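PDB 4US5: luciferase-like monooxygenase from Streptomyces bottropensis, which probably acts as a flavin-dependent monooxygenase of the bacterial luciferase family, inserting one atom of molecular oxygen into an organic substrate. Local coordinates for residues L107-A112 against R139-L144; L168-A173 against E179-L184; H243-R248 against A261-A266; R285-V288 against R293-D296. One frame throughout, in Å; residues are numbered along the deposited sequence.

Overall arrangement
The chain follows the TIM-barrel plan of the luciferase-like family, and the contacts come along it in numerical order, each closing before the next opens. Contacts 1, 2 and 4 pack an outer helix on strands of one parallel sheet, whereas contact 3 joins two helices. Contacts 1 and 2 have centres about 9 Å apart, and their strands 105-110 and 167-172 are neighbours bonded through Ile109. On the opposite side of the chain's centre from contact 1, contacts 3 and 4 lie with centres about 18 Å apart and meet where Tyr286 packs against His243 and His247. Contacts 1 and 3 are about 35 Å apart, centre to centre, so together the four sample opposite flanks of the barrel.

Contact 1: L107-A112 against R139-L144; sequences LGIGRA and RRLEQL. With NA (sodium ion), chain N.
In the TIM-barrel wall of this luciferase-like fold, Leu107 and Ile109 of strand 105-110 point outward to meet Leu141 and Leu144 of helix 134-147, part of the helical layer around the parallel sheet. The short axes of strand and helix run nearly antiparallel, at 163°, and come no closer than 10.9 Å, a gap bridged wholly by branched aliphatic side chains. Leu144 enters from the helix with CG anti to its backbone N (chi1 174°), which carries its CD2 methyl between two strand residues. There it meets the end of Leu107 tip to tip, CD2 of Leu144 lying 3.9 Å from CD2 of Leu107, and in the same head-on manner it reaches the CD1 end of Ile109. Leu141, one turn earlier, behaves differently: it and Ile109 run alongside each other in opposing senses, and its CD1 rests beside CG1 of Ile109 at 4.0 Å. Ile109 is thus touched at two successive carbons, CG1 by Leu141 and CD1 by Leu144. All four side chains are buried, and their mutual contact is purely van der Waals. Around them, Val90, Phe94 and Ala91 of helix 87-100 pack on Leu107 and Leu144, while Leu184 of helix 175-184 touches Leu141. Elsewhere on this helix, Arg140 forms salt bridges with Asp136 and with Asp125 of the second subunit, joining the helix to that other subunit. One residue past Ile109, the carbonyl O of Gly110 binds a sodium ion at 2.7 Å.

Contact 2: L168-A173 against E179-L184; sequences LWLLGA and EAAARL
Leu170 is the strand residue that meets Ala180 and Ala181 in this piece of a beta-alpha-beta unit, made of strand 167-172, helix 175-184 and strand 188-191. From CA its CB points toward the helix. At CB the chain turns so that CG lies opposite the backbone N and beside the carbonyl carbon (chi1 -178°), an extended course that sends the branch out from the sheet. The two methyls then part. CD1 stays on the side of the neighbouring strand and packs 3.5 Å from the carbonyl O of Ile109. CD2 goes on to the helix, where it settles 3.9 Å from CB of Ala181, with the backbone N of Ala181 equally near. The same methyl lies at the longer distance of 4.5 Å from CB of Ala180, so a single CD2 touches two consecutive alanines on the inward face of the helix. With such short side chains on the helix, its backbone comes close to the sheet: CA of Leu170 and CA of Ala181 are 6.4 Å apart. Trp138 of helix 134-147 touches both Leu170 and Ala180, and Tyr188 and Tyr206 also touch Ala181. The sheet itself continues through backbone hydrogen bonds from Leu170 to Pro187 and Ala189. Across the two segments CD2 meets only the alanine methyls and the backbone at Ala181 N; the fit between strand and helix therefore rests on shape and exclusion of water, with no polar group directing it.

Contact 3: H243-R248 against A261-A266; sequences HRLFHR and ADLAVA
Torsions near 180° at chi1 extend both Leu245 (178°) and Leu263 (-177°), placing each CG beside its own carbonyl carbon and bringing the two CD2 methyls together 3.7 Å apart. Leu263 lies roughly perpendicular to Leu245, so they touch through these methyls instead of lying along one another. Leu245 CD2 also rests over the helix backbone, 3.7 Å from CA of Ala264, while CB of Ala264 fits against the stem of Leu245, 3.9 Å from its CB. The alanine lets the helices approach closely: CA of Leu245 and CA of Ala264 are only 5.8 Å apart. Beside this apolar spot, a water lies 2.9 Å from the carbonyl O of Val265 and is weakly bonded to Arg244 NH1. Arg244 has a stronger partner in Asp274. Farther along, Arg248 bonds to the carbonyl oxygens of Glu267, Lys270 and Pro273, fastening the end of the short helix and its following loop. Helix 261-268 packs on helix 233-251 in a contact centred about 23 Å from the centre of the chain, and His243 of the longer helix stacks on Tyr286, next to Val287 of the barrel sheet.

Contact 4: R285-V288 against R293-D296; sequences RYVV and RVRD
Arg293 and Val294 bring helix 291-305 against the end of strand 286-289, just across a short connection. Arg293 comes first: its aliphatic CD lies 3.5 Å from the carbonyl O of Val288, and a bend at chi3 (-61°) turns the guanidinium toward a salt bridge with Asp233. Val294 follows as the main apolar partner. Its CB sits 4.0 Å from CG1 of Val287, the two side chains crossing at a slant, while its CG1 presses on the strand backbone 3.6 Å from the carbonyl C of Val288. Val288 therefore contributes mainly backbone here; its CB is directed away from helix 291-305, and its side chain touches Ala236, Gln237 and Tyr240 of helix 233-251. Arg295 next turns its CB away from the strand and forms a side-on salt bridge with Asp296. NE and NH2 both donate to OD1, at 3.1 and 3.0 Å, from the same face of the carboxylate plane, and OD1 lies almost in the guanidinium plane, 3° out of it. Helix 291-305 also covers Val287 with Gln297, Leu298 and Met301, while Val287 pairs by backbone bonds with Val226 and Cys228 of strand 221-229, and Cys229 of that strand touches Val294.

Contact 1: L107-A112 against R139-L144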
loop_
_atom_site.group_PDB
_atom_site.type_symbol
_atom_site.label_atom_id
_atom_site.label_comp_id
_atom_site.label_asym_id
_atom_site.label_seq_id
_atom_site.Cartn_x
_atom_site.Cartn_y
_atom_site.Cartn_z
ATOM N N LEU B 107 6.718 5.721 -9.980
ATOM C CA LEU B 107 5.309 5.859 -10.072
ATOM C C LEU B 107 4.892 5.866 -11.547
ATOM O O LEU B 107 4.762 6.939 -12.168
ATOM C CB LEU B 107 4.867 7.138 -9.367
ATOM C CG LEU B 107 3.399 7.531 -9.375
ATOM C CD1 LEU B 107 2.465 6.354 -9.141
ATOM C CD2 LEU B 107 3.147 8.603 -8.317
ATOM N N GLY B 108 4.724 4.681 -12.109
ATOM C CA GLY B 108 4.171 4.529 -13.436
ATOM C C GLY B 108 2.657 4.650 -13.392
ATOM O O GLY B 108 2.009 4.089 -12.500
ATOM N N ILE B 109 2.116 5.400 -14.341
ATOM C CA ILE B 109 0.685 5.726 -14.416
ATOM C C ILE B 109 0.163 5.157 -15.708
ATOM O O ILE B 109 0.779 5.339 -16.744
ATOM C CB ILE B 109 0.492 7.255 -14.457
ATOM C CG1 ILE B 109 0.989 7.897 -13.174
ATOM C CG2 ILE B 109 -0.967 7.617 -14.718
ATOM C CD1 ILE B 109 0.347 7.378 -11.919
ATOM N N GLY B 110 -0.945 4.443 -15.631
ATOM C CA GLY B 110 -1.557 3.833 -16.802
ATOM C C GLY B 110 -3.026 4.181 -16.959
ATOM O O GLY B 110 -3.655 4.680 -16.023
ATOM N N ARG B 111 -3.556 3.905 -18.151
ATOM C CA ARG B 111 -4.967 4.199 -18.481
ATOM C C ARG B 111 -5.937 3.178 -17.912
ATOM O O ARG B 111 -5.677 1.987 -17.949
ATOM C CB ARG B 111 -5.211 4.234 -19.994
ATOM C CG ARG B 111 -4.858 5.509 -20.700
ATOM C CD ARG B 111 -5.823 5.810 -21.817
ATOM N NE ARG B 111 -5.903 7.248 -22.002
ATOM C CZ ARG B 111 -6.715 8.062 -21.320
ATOM N NH1 ARG B 111 -7.598 7.595 -20.428
ATOM N NH2 ARG B 111 -6.649 9.364 -21.549
ATOM N N ALA B 112 -7.132 3.667 -17.529
ATOM C CA ALA B 112 -8.189 2.831 -16.987
ATOM C C ALA B 112 -9.248 2.458 -18.054
ATOM O O ALA B 112 -10.349 1.987 -17.711
ATOM C CB ALA B 112 -8.853 3.528 -15.834
ATOM N N ARG B 139 -4.861 15.818 -17.098
ATOM C CA ARG B 139 -5.105 16.774 -16.030
ATOM C C ARG B 139 -4.743 16.218 -14.637
ATOM O O ARG B 139 -4.131 16.905 -13.822
ATOM C CB ARG B 139 -6.569 17.174 -16.011
ATOM C CG ARG B 139 -6.892 18.354 -15.100
ATOM C CD ARG B 139 -8.382 18.539 -14.869
ATOM N NE ARG B 139 -9.116 18.905 -16.094
ATOM C CZ ARG B 139 -9.352 20.162 -16.505
ATOM N NH1 ARG B 139 -8.904 21.209 -15.815
ATOM N NH2 ARG B 139 -10.035 20.377 -17.626
ATOM N N ARG B 140 -5.163 14.995 -14.368
ATOM C CA ARG B 140 -4.818 14.322 -13.091
ATOM C C ARG B 140 -3.322 14.165 -12.950
ATOM O O ARG B 140 -2.755 14.339 -11.882
ATOM C CB ARG B 140 -5.468 12.950 -13.030
ATOM C CG ARG B 140 -6.918 12.963 -12.701
ATOM C CD ARG B 140 -7.549 11.597 -12.943
ATOM N NE ARG B 140 -8.961 11.696 -12.692
ATOM C CZ ARG B 140 -9.525 11.595 -11.509
ATOM N NH1 ARG B 140 -8.829 11.249 -10.450
ATOM N NH2 ARG B 140 -10.821 11.794 -11.399
ATOM N N LEU B 141 -2.680 13.865 -14.055
ATOM C CA LEU B 141 -1.259 13.686 -14.084
ATOM C C LEU B 141 -0.515 14.999 -13.751
ATOM O O LEU B 141 0.485 14.989 -13.038
ATOM C CB LEU B 141 -0.874 13.133 -15.465
ATOM C CG LEU B 141 0.489 12.549 -15.738
ATOM C CD1 LEU B 141 0.928 11.554 -14.690
ATOM C CD2 LEU B 141 0.445 11.884 -17.116
ATOM N N GLU B 142 -1.029 16.116 -14.238
ATOM C CA GLU B 142 -0.504 17.436 -13.856
ATOM C C GLU B 142 -0.732 17.719 -12.385
ATOM O O GLU B 142 0.125 18.265 -11.708
ATOM C CB GLU B 142 -1.213 18.587 -14.633
ATOM C CG GLU B 142 -0.226 19.662 -15.098
ATOM C CD GLU B 142 0.452 19.269 -16.376
ATOM O OE1 GLU B 142 -0.091 19.607 -17.466
ATOM O OE2 GLU B 142 1.532 18.635 -16.280
ATOM N N GLN B 143 -1.925 17.400 -11.904
ATOM C CA GLN B 143 -2.230 17.569 -10.488
ATOM C C GLN B 143 -1.282 16.736 -9.619
ATOM O O GLN B 143 -0.798 17.187 -8.589
ATOM C CB GLN B 143 -3.632 17.102 -10.183
ATOM C CG GLN B 143 -4.773 17.998 -10.572
ATOM C CD GLN B 143 -6.066 17.443 -10.004
ATOM O OE1 GLN B 143 -6.648 16.519 -10.568
ATOM N NE2 GLN B 143 -6.475 17.942 -8.839
ATOM N N LEU B 144 -1.047 15.501 -10.035
ATOM C CA LEU B 144 -0.131 14.599 -9.308
ATOM C C LEU B 144 1.253 15.213 -9.252
ATOM O O LEU B 144 1.884 15.234 -8.219
ATOM C CB LEU B 144 -0.103 13.238 -10.000
ATOM C CG LEU B 144 0.885 12.208 -9.488
ATOM C CD1 LEU B 144 0.707 11.975 -7.993
ATOM C CD2 LEU B 144 0.677 10.916 -10.269
HETATM NA NA NA N . -6.080 5.644 -15.348
#

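Contact 2: L168-A173 against E179-L184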
loop_
_atom_site.group_PDB
_atom_site.type_symbol
_atom_site.label_atom_id
_atom_site.label_comp_id
_atom_site.label_asym_id
_atom_site.label_seq_id
_atom_site.Cartn_x
_atom_site.Cartn_y
_atom_site.Cartn_z
ATOM N N LEU B 168 8.122 9.698 -11.928
ATOM C CA LEU B 168 6.886 9.590 -12.707
ATOM C C LEU B 168 7.135 9.002 -14.095
ATOM O O LEU B 168 7.977 9.524 -14.860
ATOM C CB LEU B 168 6.267 10.967 -12.909
ATOM C CG LEU B 168 5.295 11.498 -11.857
ATOM C CD1 LEU B 168 4.765 12.868 -12.267
ATOM C CD2 LEU B 168 4.113 10.543 -11.608
ATOM N N TRP B 169 6.371 7.983 -14.462
ATOM C CA TRP B 169 6.406 7.381 -15.791
ATOM C C TRP B 169 4.989 7.291 -16.343
ATOM O O TRP B 169 4.031 7.022 -15.595
ATOM C CB TRP B 169 6.987 5.952 -15.751
ATOM C CG TRP B 169 8.463 5.879 -15.641
ATOM C CD1 TRP B 169 9.208 6.103 -14.505
ATOM C CD2 TRP B 169 9.403 5.562 -16.669
ATOM N NE1 TRP B 169 10.520 5.952 -14.766
ATOM C CE2 TRP B 169 10.679 5.597 -16.084
ATOM C CE3 TRP B 169 9.298 5.290 -18.036
ATOM C CZ2 TRP B 169 11.825 5.364 -16.805
ATOM C CZ3 TRP B 169 10.437 5.018 -18.732
ATOM C CH2 TRP B 169 11.694 5.087 -18.130
ATOM N N LEU B 170 4.843 7.468 -17.650
ATOM C CA LEU B 170 3.554 7.245 -18.299
ATOM C C LEU B 170 3.632 5.975 -19.119
ATOM O O LEU B 170 4.554 5.795 -19.925
ATOM C CB LEU B 170 3.178 8.408 -19.205
ATOM C CG LEU B 170 1.829 8.286 -19.882
ATOM C CD1 LEU B 170 0.720 8.088 -18.850
ATOM C CD2 LEU B 170 1.523 9.536 -20.704
ATOM N N LEU B 171 2.666 5.100 -18.889
ATOM C CA LEU B 171 2.533 3.872 -19.652
ATOM C C LEU B 171 1.438 4.077 -20.648
ATOM O O LEU B 171 0.355 4.573 -20.303
ATOM C CB LEU B 171 2.159 2.689 -18.750
ATOM C CG LEU B 171 3.314 2.074 -17.960
ATOM C CD1 LEU B 171 3.822 3.024 -16.851
ATOM C CD2 LEU B 171 2.863 0.765 -17.374
ATOM N N GLY B 172 1.692 3.671 -21.880
ATOM C CA GLY B 172 0.632 3.757 -22.918
ATOM C C GLY B 172 0.639 2.612 -23.896
ATOM O O GLY B 172 1.613 1.815 -23.975
ATOM N N ALA B 173 -0.428 2.540 -24.685
ATOM C CA ALA B 173 -0.564 1.551 -25.728
ATOM C C ALA B 173 -1.300 2.176 -26.922
ATOM O O ALA B 173 -2.136 1.529 -27.547
ATOM C CB ALA B 173 -1.334 0.380 -25.205
ATOM N N GLU B 179 2.012 10.981 -27.635
ATOM C CA GLU B 179 1.911 12.451 -27.811
ATOM C C GLU B 179 1.821 13.153 -26.483
ATOM O O GLU B 179 2.463 14.168 -26.257
ATOM C CB GLU B 179 0.683 12.811 -28.672
ATOM C CG GLU B 179 0.885 12.500 -30.146
ATOM C CD GLU B 179 -0.409 12.498 -30.975
ATOM O OE1 GLU B 179 -1.520 12.682 -30.420
ATOM O OE2 GLU B 179 -0.303 12.291 -32.209
ATOM N N ALA B 180 1.027 12.594 -25.573
ATOM C CA ALA B 180 0.867 13.189 -24.243
ATOM C C ALA B 180 2.157 13.127 -23.432
ATOM O O ALA B 180 2.582 14.120 -22.852
ATOM C CB ALA B 180 -0.272 12.524 -23.496
ATOM N N ALA B 181 2.826 11.969 -23.456
ATOM C CA ALA B 181 4.082 11.823 -22.763
ATOM C C ALA B 181 5.115 12.778 -23.305
ATOM O O ALA B 181 5.902 13.370 -22.555
ATOM C CB ALA B 181 4.593 10.390 -22.887
ATOM N N ALA B 182 5.133 12.926 -24.635
ATOM C CA ALA B 182 6.038 13.883 -25.286
ATOM C C ALA B 182 5.760 15.322 -24.851
ATOM O O ALA B 182 6.662 16.041 -24.438
ATOM C CB ALA B 182 5.907 13.766 -26.793
ATOM N N ARG B 183 4.494 15.696 -24.908
ATOM C CA ARG B 183 4.055 17.022 -24.544
ATOM C C ARG B 183 4.479 17.367 -23.122
ATOM O O ARG B 183 4.887 18.497 -22.830
ATOM C CB ARG B 183 2.544 17.100 -24.720
ATOM C CG ARG B 183 1.911 18.439 -24.431
ATOM C CD ARG B 183 0.448 18.445 -24.868
ATOM N NE ARG B 183 -0.370 17.691 -23.927
ATOM C CZ ARG B 183 -1.082 16.597 -24.208
ATOM N NH1 ARG B 183 -1.130 16.063 -25.445
ATOM N NH2 ARG B 183 -1.762 16.018 -23.226
ATOM N N LEU B 184 4.366 16.396 -22.228
ATOM C CA LEU B 184 4.575 16.618 -20.796
ATOM C C LEU B 184 6.010 16.377 -20.356
ATOM O O LEU B 184 6.360 16.604 -19.197
ATOM C CB LEU B 184 3.612 15.730 -19.982
ATOM C CG LEU B 184 2.132 16.043 -20.183
ATOM C CD1 LEU B 184 1.260 14.950 -19.582
ATOM C CD2 LEU B 184 1.780 17.393 -19.589
#

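Contact 3: H243-R248 against A261-A266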
loop_
_atom_site.group_PDB
_atom_site.type_symbol
_atom_site.label_atom_id
_atom_site.label_comp_id
_atom_site.label_asym_id
_atom_site.label_seq_id
_atom_site.Cartn_x
_atom_site.Cartn_y
_atom_site.Cartn_z
ATOM N N HIS B 243 0.016 -19.433 -23.391
ATOM C CA HIS B 243 -0.478 -18.147 -23.811
ATOM C C HIS B 243 -1.400 -18.262 -25.031
ATOM O O HIS B 243 -2.397 -17.554 -25.146
ATOM C CB HIS B 243 0.692 -17.242 -24.121
ATOM C CG HIS B 243 0.395 -15.806 -23.903
ATOM N ND1 HIS B 243 1.371 -14.850 -23.908
ATOM C CD2 HIS B 243 -0.763 -15.164 -23.630
ATOM C CE1 HIS B 243 0.826 -13.671 -23.671
ATOM N NE2 HIS B 243 -0.460 -13.844 -23.453
ATOM N N ARG B 244 -0.987 -19.099 -25.972
ATOM C CA ARG B 244 -1.756 -19.335 -27.160
ATOM C C ARG B 244 -3.170 -19.817 -26.785
ATOM O O ARG B 244 -4.167 -19.323 -27.337
ATOM C CB ARG B 244 -1.053 -20.352 -28.036
ATOM C CG ARG B 244 0.232 -19.862 -28.655
ATOM C CD ARG B 244 0.932 -20.961 -29.425
ATOM N NE ARG B 244 0.143 -21.353 -30.587
ATOM C CZ ARG B 244 0.085 -22.578 -31.087
ATOM N NH1 ARG B 244 0.783 -23.566 -30.558
ATOM N NH2 ARG B 244 -0.719 -22.818 -32.138
ATOM N N LEU B 245 -3.234 -20.792 -25.887
ATOM C CA LEU B 245 -4.538 -21.383 -25.473
ATOM C C LEU B 245 -5.344 -20.386 -24.671
ATOM O O LEU B 245 -6.554 -20.314 -24.818
ATOM C CB LEU B 245 -4.328 -22.656 -24.662
ATOM C CG LEU B 245 -5.599 -23.351 -24.127
ATOM C CD1 LEU B 245 -6.544 -23.674 -25.270
ATOM C CD2 LEU B 245 -5.239 -24.606 -23.348
ATOM N N PHE B 246 -4.660 -19.557 -23.867
ATOM C CA PHE B 246 -5.368 -18.513 -23.124
ATOM C C PHE B 246 -6.074 -17.605 -24.105
ATOM O O PHE B 246 -7.241 -17.255 -23.912
ATOM C CB PHE B 246 -4.401 -17.715 -22.213
ATOM C CG PHE B 246 -5.076 -16.675 -21.348
ATOM C CD1 PHE B 246 -5.753 -17.028 -20.202
ATOM C CD2 PHE B 246 -5.019 -15.334 -21.706
ATOM C CE1 PHE B 246 -6.383 -16.076 -19.410
ATOM C CE2 PHE B 246 -5.636 -14.362 -20.928
ATOM C CZ PHE B 246 -6.306 -14.728 -19.768
ATOM N N HIS B 247 -5.424 -17.284 -25.216
ATOM C CA HIS B 247 -6.087 -16.446 -26.213
ATOM C C HIS B 247 -7.249 -17.135 -26.929
ATOM O O HIS B 247 -8.242 -16.504 -27.213
ATOM C CB HIS B 247 -5.110 -15.923 -27.260
ATOM C CG HIS B 247 -4.550 -14.593 -26.920
ATOM N ND1 HIS B 247 -3.518 -14.445 -26.021
ATOM C CD2 HIS B 247 -4.909 -13.345 -27.298
ATOM C CE1 HIS B 247 -3.260 -13.162 -25.863
ATOM N NE2 HIS B 247 -4.059 -12.478 -26.664
ATOM N N ARG B 248 -7.074 -18.404 -27.279
ATOM C CA ARG B 248 -8.166 -19.175 -27.915
ATOM C C ARG B 248 -9.372 -19.125 -27.002
ATOM O O ARG B 248 -10.497 -18.847 -27.441
ATOM C CB ARG B 248 -7.752 -20.635 -28.159
ATOM C CG ARG B 248 -8.930 -21.537 -28.518
ATOM C CD ARG B 248 -8.516 -22.982 -28.727
ATOM N NE ARG B 248 -7.856 -23.195 -30.017
ATOM C CZ ARG B 248 -7.419 -24.375 -30.443
ATOM N NH1 ARG B 248 -7.579 -25.462 -29.705
ATOM N NH2 ARG B 248 -6.850 -24.476 -31.623
ATOM N N ALA B 261 1.310 -25.908 -19.641
ATOM C CA ALA B 261 1.925 -25.933 -20.957
ATOM C C ALA B 261 1.577 -27.201 -21.750
ATOM O O ALA B 261 1.214 -27.126 -22.920
ATOM C CB ALA B 261 3.442 -25.775 -20.832
ATOM N N ASP B 262 1.742 -28.356 -21.132
ATOM C CA ASP B 262 1.569 -29.637 -21.864
ATOM C C ASP B 262 0.130 -29.830 -22.318
ATOM O O ASP B 262 -0.125 -30.159 -23.478
ATOM C CB ASP B 262 2.074 -30.806 -21.031
ATOM C CG ASP B 262 3.592 -30.810 -20.903
ATOM O OD1 ASP B 262 4.278 -30.463 -21.888
ATOM O OD2 ASP B 262 4.100 -31.166 -19.832
ATOM N N LEU B 263 -0.806 -29.528 -21.447
ATOM C CA LEU B 263 -2.215 -29.501 -21.825
ATOM C C LEU B 263 -2.460 -28.527 -22.968
ATOM O O LEU B 263 -3.199 -28.823 -23.923
ATOM C CB LEU B 263 -3.066 -29.080 -20.635
ATOM C CG LEU B 263 -4.605 -29.049 -20.788
ATOM C CD1 LEU B 263 -5.307 -29.205 -19.436
ATOM C CD2 LEU B 263 -5.103 -27.781 -21.462
ATOM N N ALA B 264 -1.874 -27.338 -22.864
ATOM C CA ALA B 264 -2.046 -26.339 -23.911
ATOM C C ALA B 264 -1.471 -26.797 -25.254
ATOM O O ALA B 264 -2.049 -26.521 -26.290
ATOM C CB ALA B 264 -1.423 -24.996 -23.479
ATOM N N VAL B 265 -0.335 -27.473 -25.237
ATOM C CA VAL B 265 0.279 -27.961 -26.479
ATOM C C VAL B 265 -0.716 -28.878 -27.192
ATOM O O VAL B 265 -1.033 -28.664 -28.376
ATOM C CB VAL B 265 1.601 -28.701 -26.222
ATOM C CG1 VAL B 265 2.068 -29.474 -27.481
ATOM C CG2 VAL B 265 2.687 -27.718 -25.808
ATOM N N ALA B 266 -1.265 -29.833 -26.440
ATOM C CA ALA B 266 -2.274 -30.774 -26.949
ATOM C C ALA B 266 -3.489 -30.075 -27.514
ATOM O O ALA B 266 -3.909 -30.371 -28.639
ATOM C CB ALA B 266 -2.689 -31.749 -25.848
HETATM O O HOH W 1 0.625 -27.003 -30.063
#

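Contact 4: R285-V288 against R293-D296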
loop_
_atom_site.group_PDB
_atom_site.type_symbol
_atom_site.label_atom_id
_atom_site.label_comp_id
_atom_site.label_asym_id
_atom_site.label_seq_id
_atom_site.Cartn_x
_atom_site.Cartn_y
_atom_site.Cartn_z
ATOM N N ARG B 285 3.573 -10.040 -31.790
ATOM C CA ARG B 285 2.963 -9.488 -30.594
ATOM C C ARG B 285 3.698 -9.978 -29.326
ATOM O O ARG B 285 3.995 -9.194 -28.406
ATOM C CB ARG B 285 1.501 -9.878 -30.492
ATOM C CG ARG B 285 0.817 -9.242 -29.278
ATOM C CD ARG B 285 -0.523 -9.840 -28.993
ATOM N NE ARG B 285 -1.515 -9.425 -29.991
ATOM C CZ ARG B 285 -2.182 -8.282 -29.952
ATOM N NH1 ARG B 285 -1.966 -7.407 -29.003
ATOM N NH2 ARG B 285 -3.048 -8.004 -30.900
ATOM N N TYR B 286 3.946 -11.276 -29.293
ATOM C CA TYR B 286 4.657 -11.925 -28.209
ATOM C C TYR B 286 5.925 -12.547 -28.790
ATOM O O TYR B 286 5.889 -13.226 -29.828
ATOM C CB TYR B 286 3.791 -13.028 -27.596
ATOM C CG TYR B 286 2.440 -12.571 -27.102
ATOM C CD1 TYR B 286 2.253 -11.321 -26.539
ATOM C CD2 TYR B 286 1.339 -13.420 -27.174
ATOM C CE1 TYR B 286 1.019 -10.935 -26.057
ATOM C CE2 TYR B 286 0.095 -13.034 -26.689
ATOM C CZ TYR B 286 -0.063 -11.800 -26.154
ATOM O OH TYR B 286 -1.268 -11.397 -25.674
ATOM N N VAL B 287 7.048 -12.300 -28.130
ATOM C CA VAL B 287 8.348 -12.723 -28.626
ATOM C C VAL B 287 8.742 -14.022 -27.990
ATOM O O VAL B 287 8.887 -14.104 -26.757
ATOM C CB VAL B 287 9.387 -11.640 -28.359
ATOM C CG1 VAL B 287 10.785 -12.092 -28.772
ATOM C CG2 VAL B 287 8.995 -10.376 -29.099
ATOM N N VAL B 288 8.984 -15.039 -28.828
ATOM C CA VAL B 288 9.170 -16.412 -28.357
ATOM C C VAL B 288 10.397 -17.025 -29.007
ATOM O O VAL B 288 10.618 -16.832 -30.221
ATOM C CB VAL B 288 7.970 -17.298 -28.724
ATOM C CG1 VAL B 288 8.155 -18.724 -28.195
ATOM C CG2 VAL B 288 6.680 -16.691 -28.209
ATOM N N ARG B 293 17.536 -16.236 -30.527
ATOM C CA ARG B 293 16.435 -15.765 -31.381
ATOM C C ARG B 293 15.729 -14.569 -30.732
ATOM O O ARG B 293 15.490 -13.559 -31.389
ATOM C CB ARG B 293 15.410 -16.866 -31.670
ATOM C CG ARG B 293 14.260 -16.382 -32.550
ATOM C CD ARG B 293 13.097 -17.357 -32.686
ATOM N NE ARG B 293 13.533 -18.598 -33.283
ATOM C CZ ARG B 293 13.789 -18.765 -34.582
ATOM N NH1 ARG B 293 13.649 -17.754 -35.446
ATOM N NH2 ARG B 293 14.196 -19.958 -35.022
ATOM N N VAL B 294 15.398 -14.697 -29.449
ATOM C CA VAL B 294 14.700 -13.598 -28.771
ATOM C C VAL B 294 15.620 -12.385 -28.656
ATOM O O VAL B 294 15.180 -11.285 -28.872
ATOM C CB VAL B 294 14.001 -13.986 -27.432
ATOM C CG1 VAL B 294 13.193 -15.268 -27.609
ATOM C CG2 VAL B 294 15.003 -14.159 -26.336
ATOM N N ARG B 295 16.913 -12.599 -28.399
ATOM C CA ARG B 295 17.866 -11.484 -28.284
ATOM C C ARG B 295 17.892 -10.691 -29.592
ATOM O O ARG B 295 17.761 -9.457 -29.607
ATOM C CB ARG B 295 19.269 -12.012 -27.952
ATOM C CG ARG B 295 20.344 -10.933 -27.912
ATOM C CD ARG B 295 21.745 -11.534 -28.099
ATOM N NE ARG B 295 21.878 -12.136 -29.420
ATOM C CZ ARG B 295 22.766 -13.060 -29.770
ATOM N NH1 ARG B 295 23.640 -13.543 -28.896
ATOM N NH2 ARG B 295 22.779 -13.518 -31.018
ATOM N N ASP B 296 17.995 -11.419 -30.698
ATOM C CA ASP B 296 18.096 -10.752 -32.013
ATOM C C ASP B 296 16.816 -9.996 -32.343
ATOM O O ASP B 296 16.860 -8.847 -32.805
ATOM C CB ASP B 296 18.412 -11.780 -33.103
ATOM C CG ASP B 296 19.820 -12.345 -32.998
ATOM O OD1 ASP B 296 20.654 -11.812 -32.225
ATOM O OD2 ASP B 296 20.095 -13.344 -33.677
#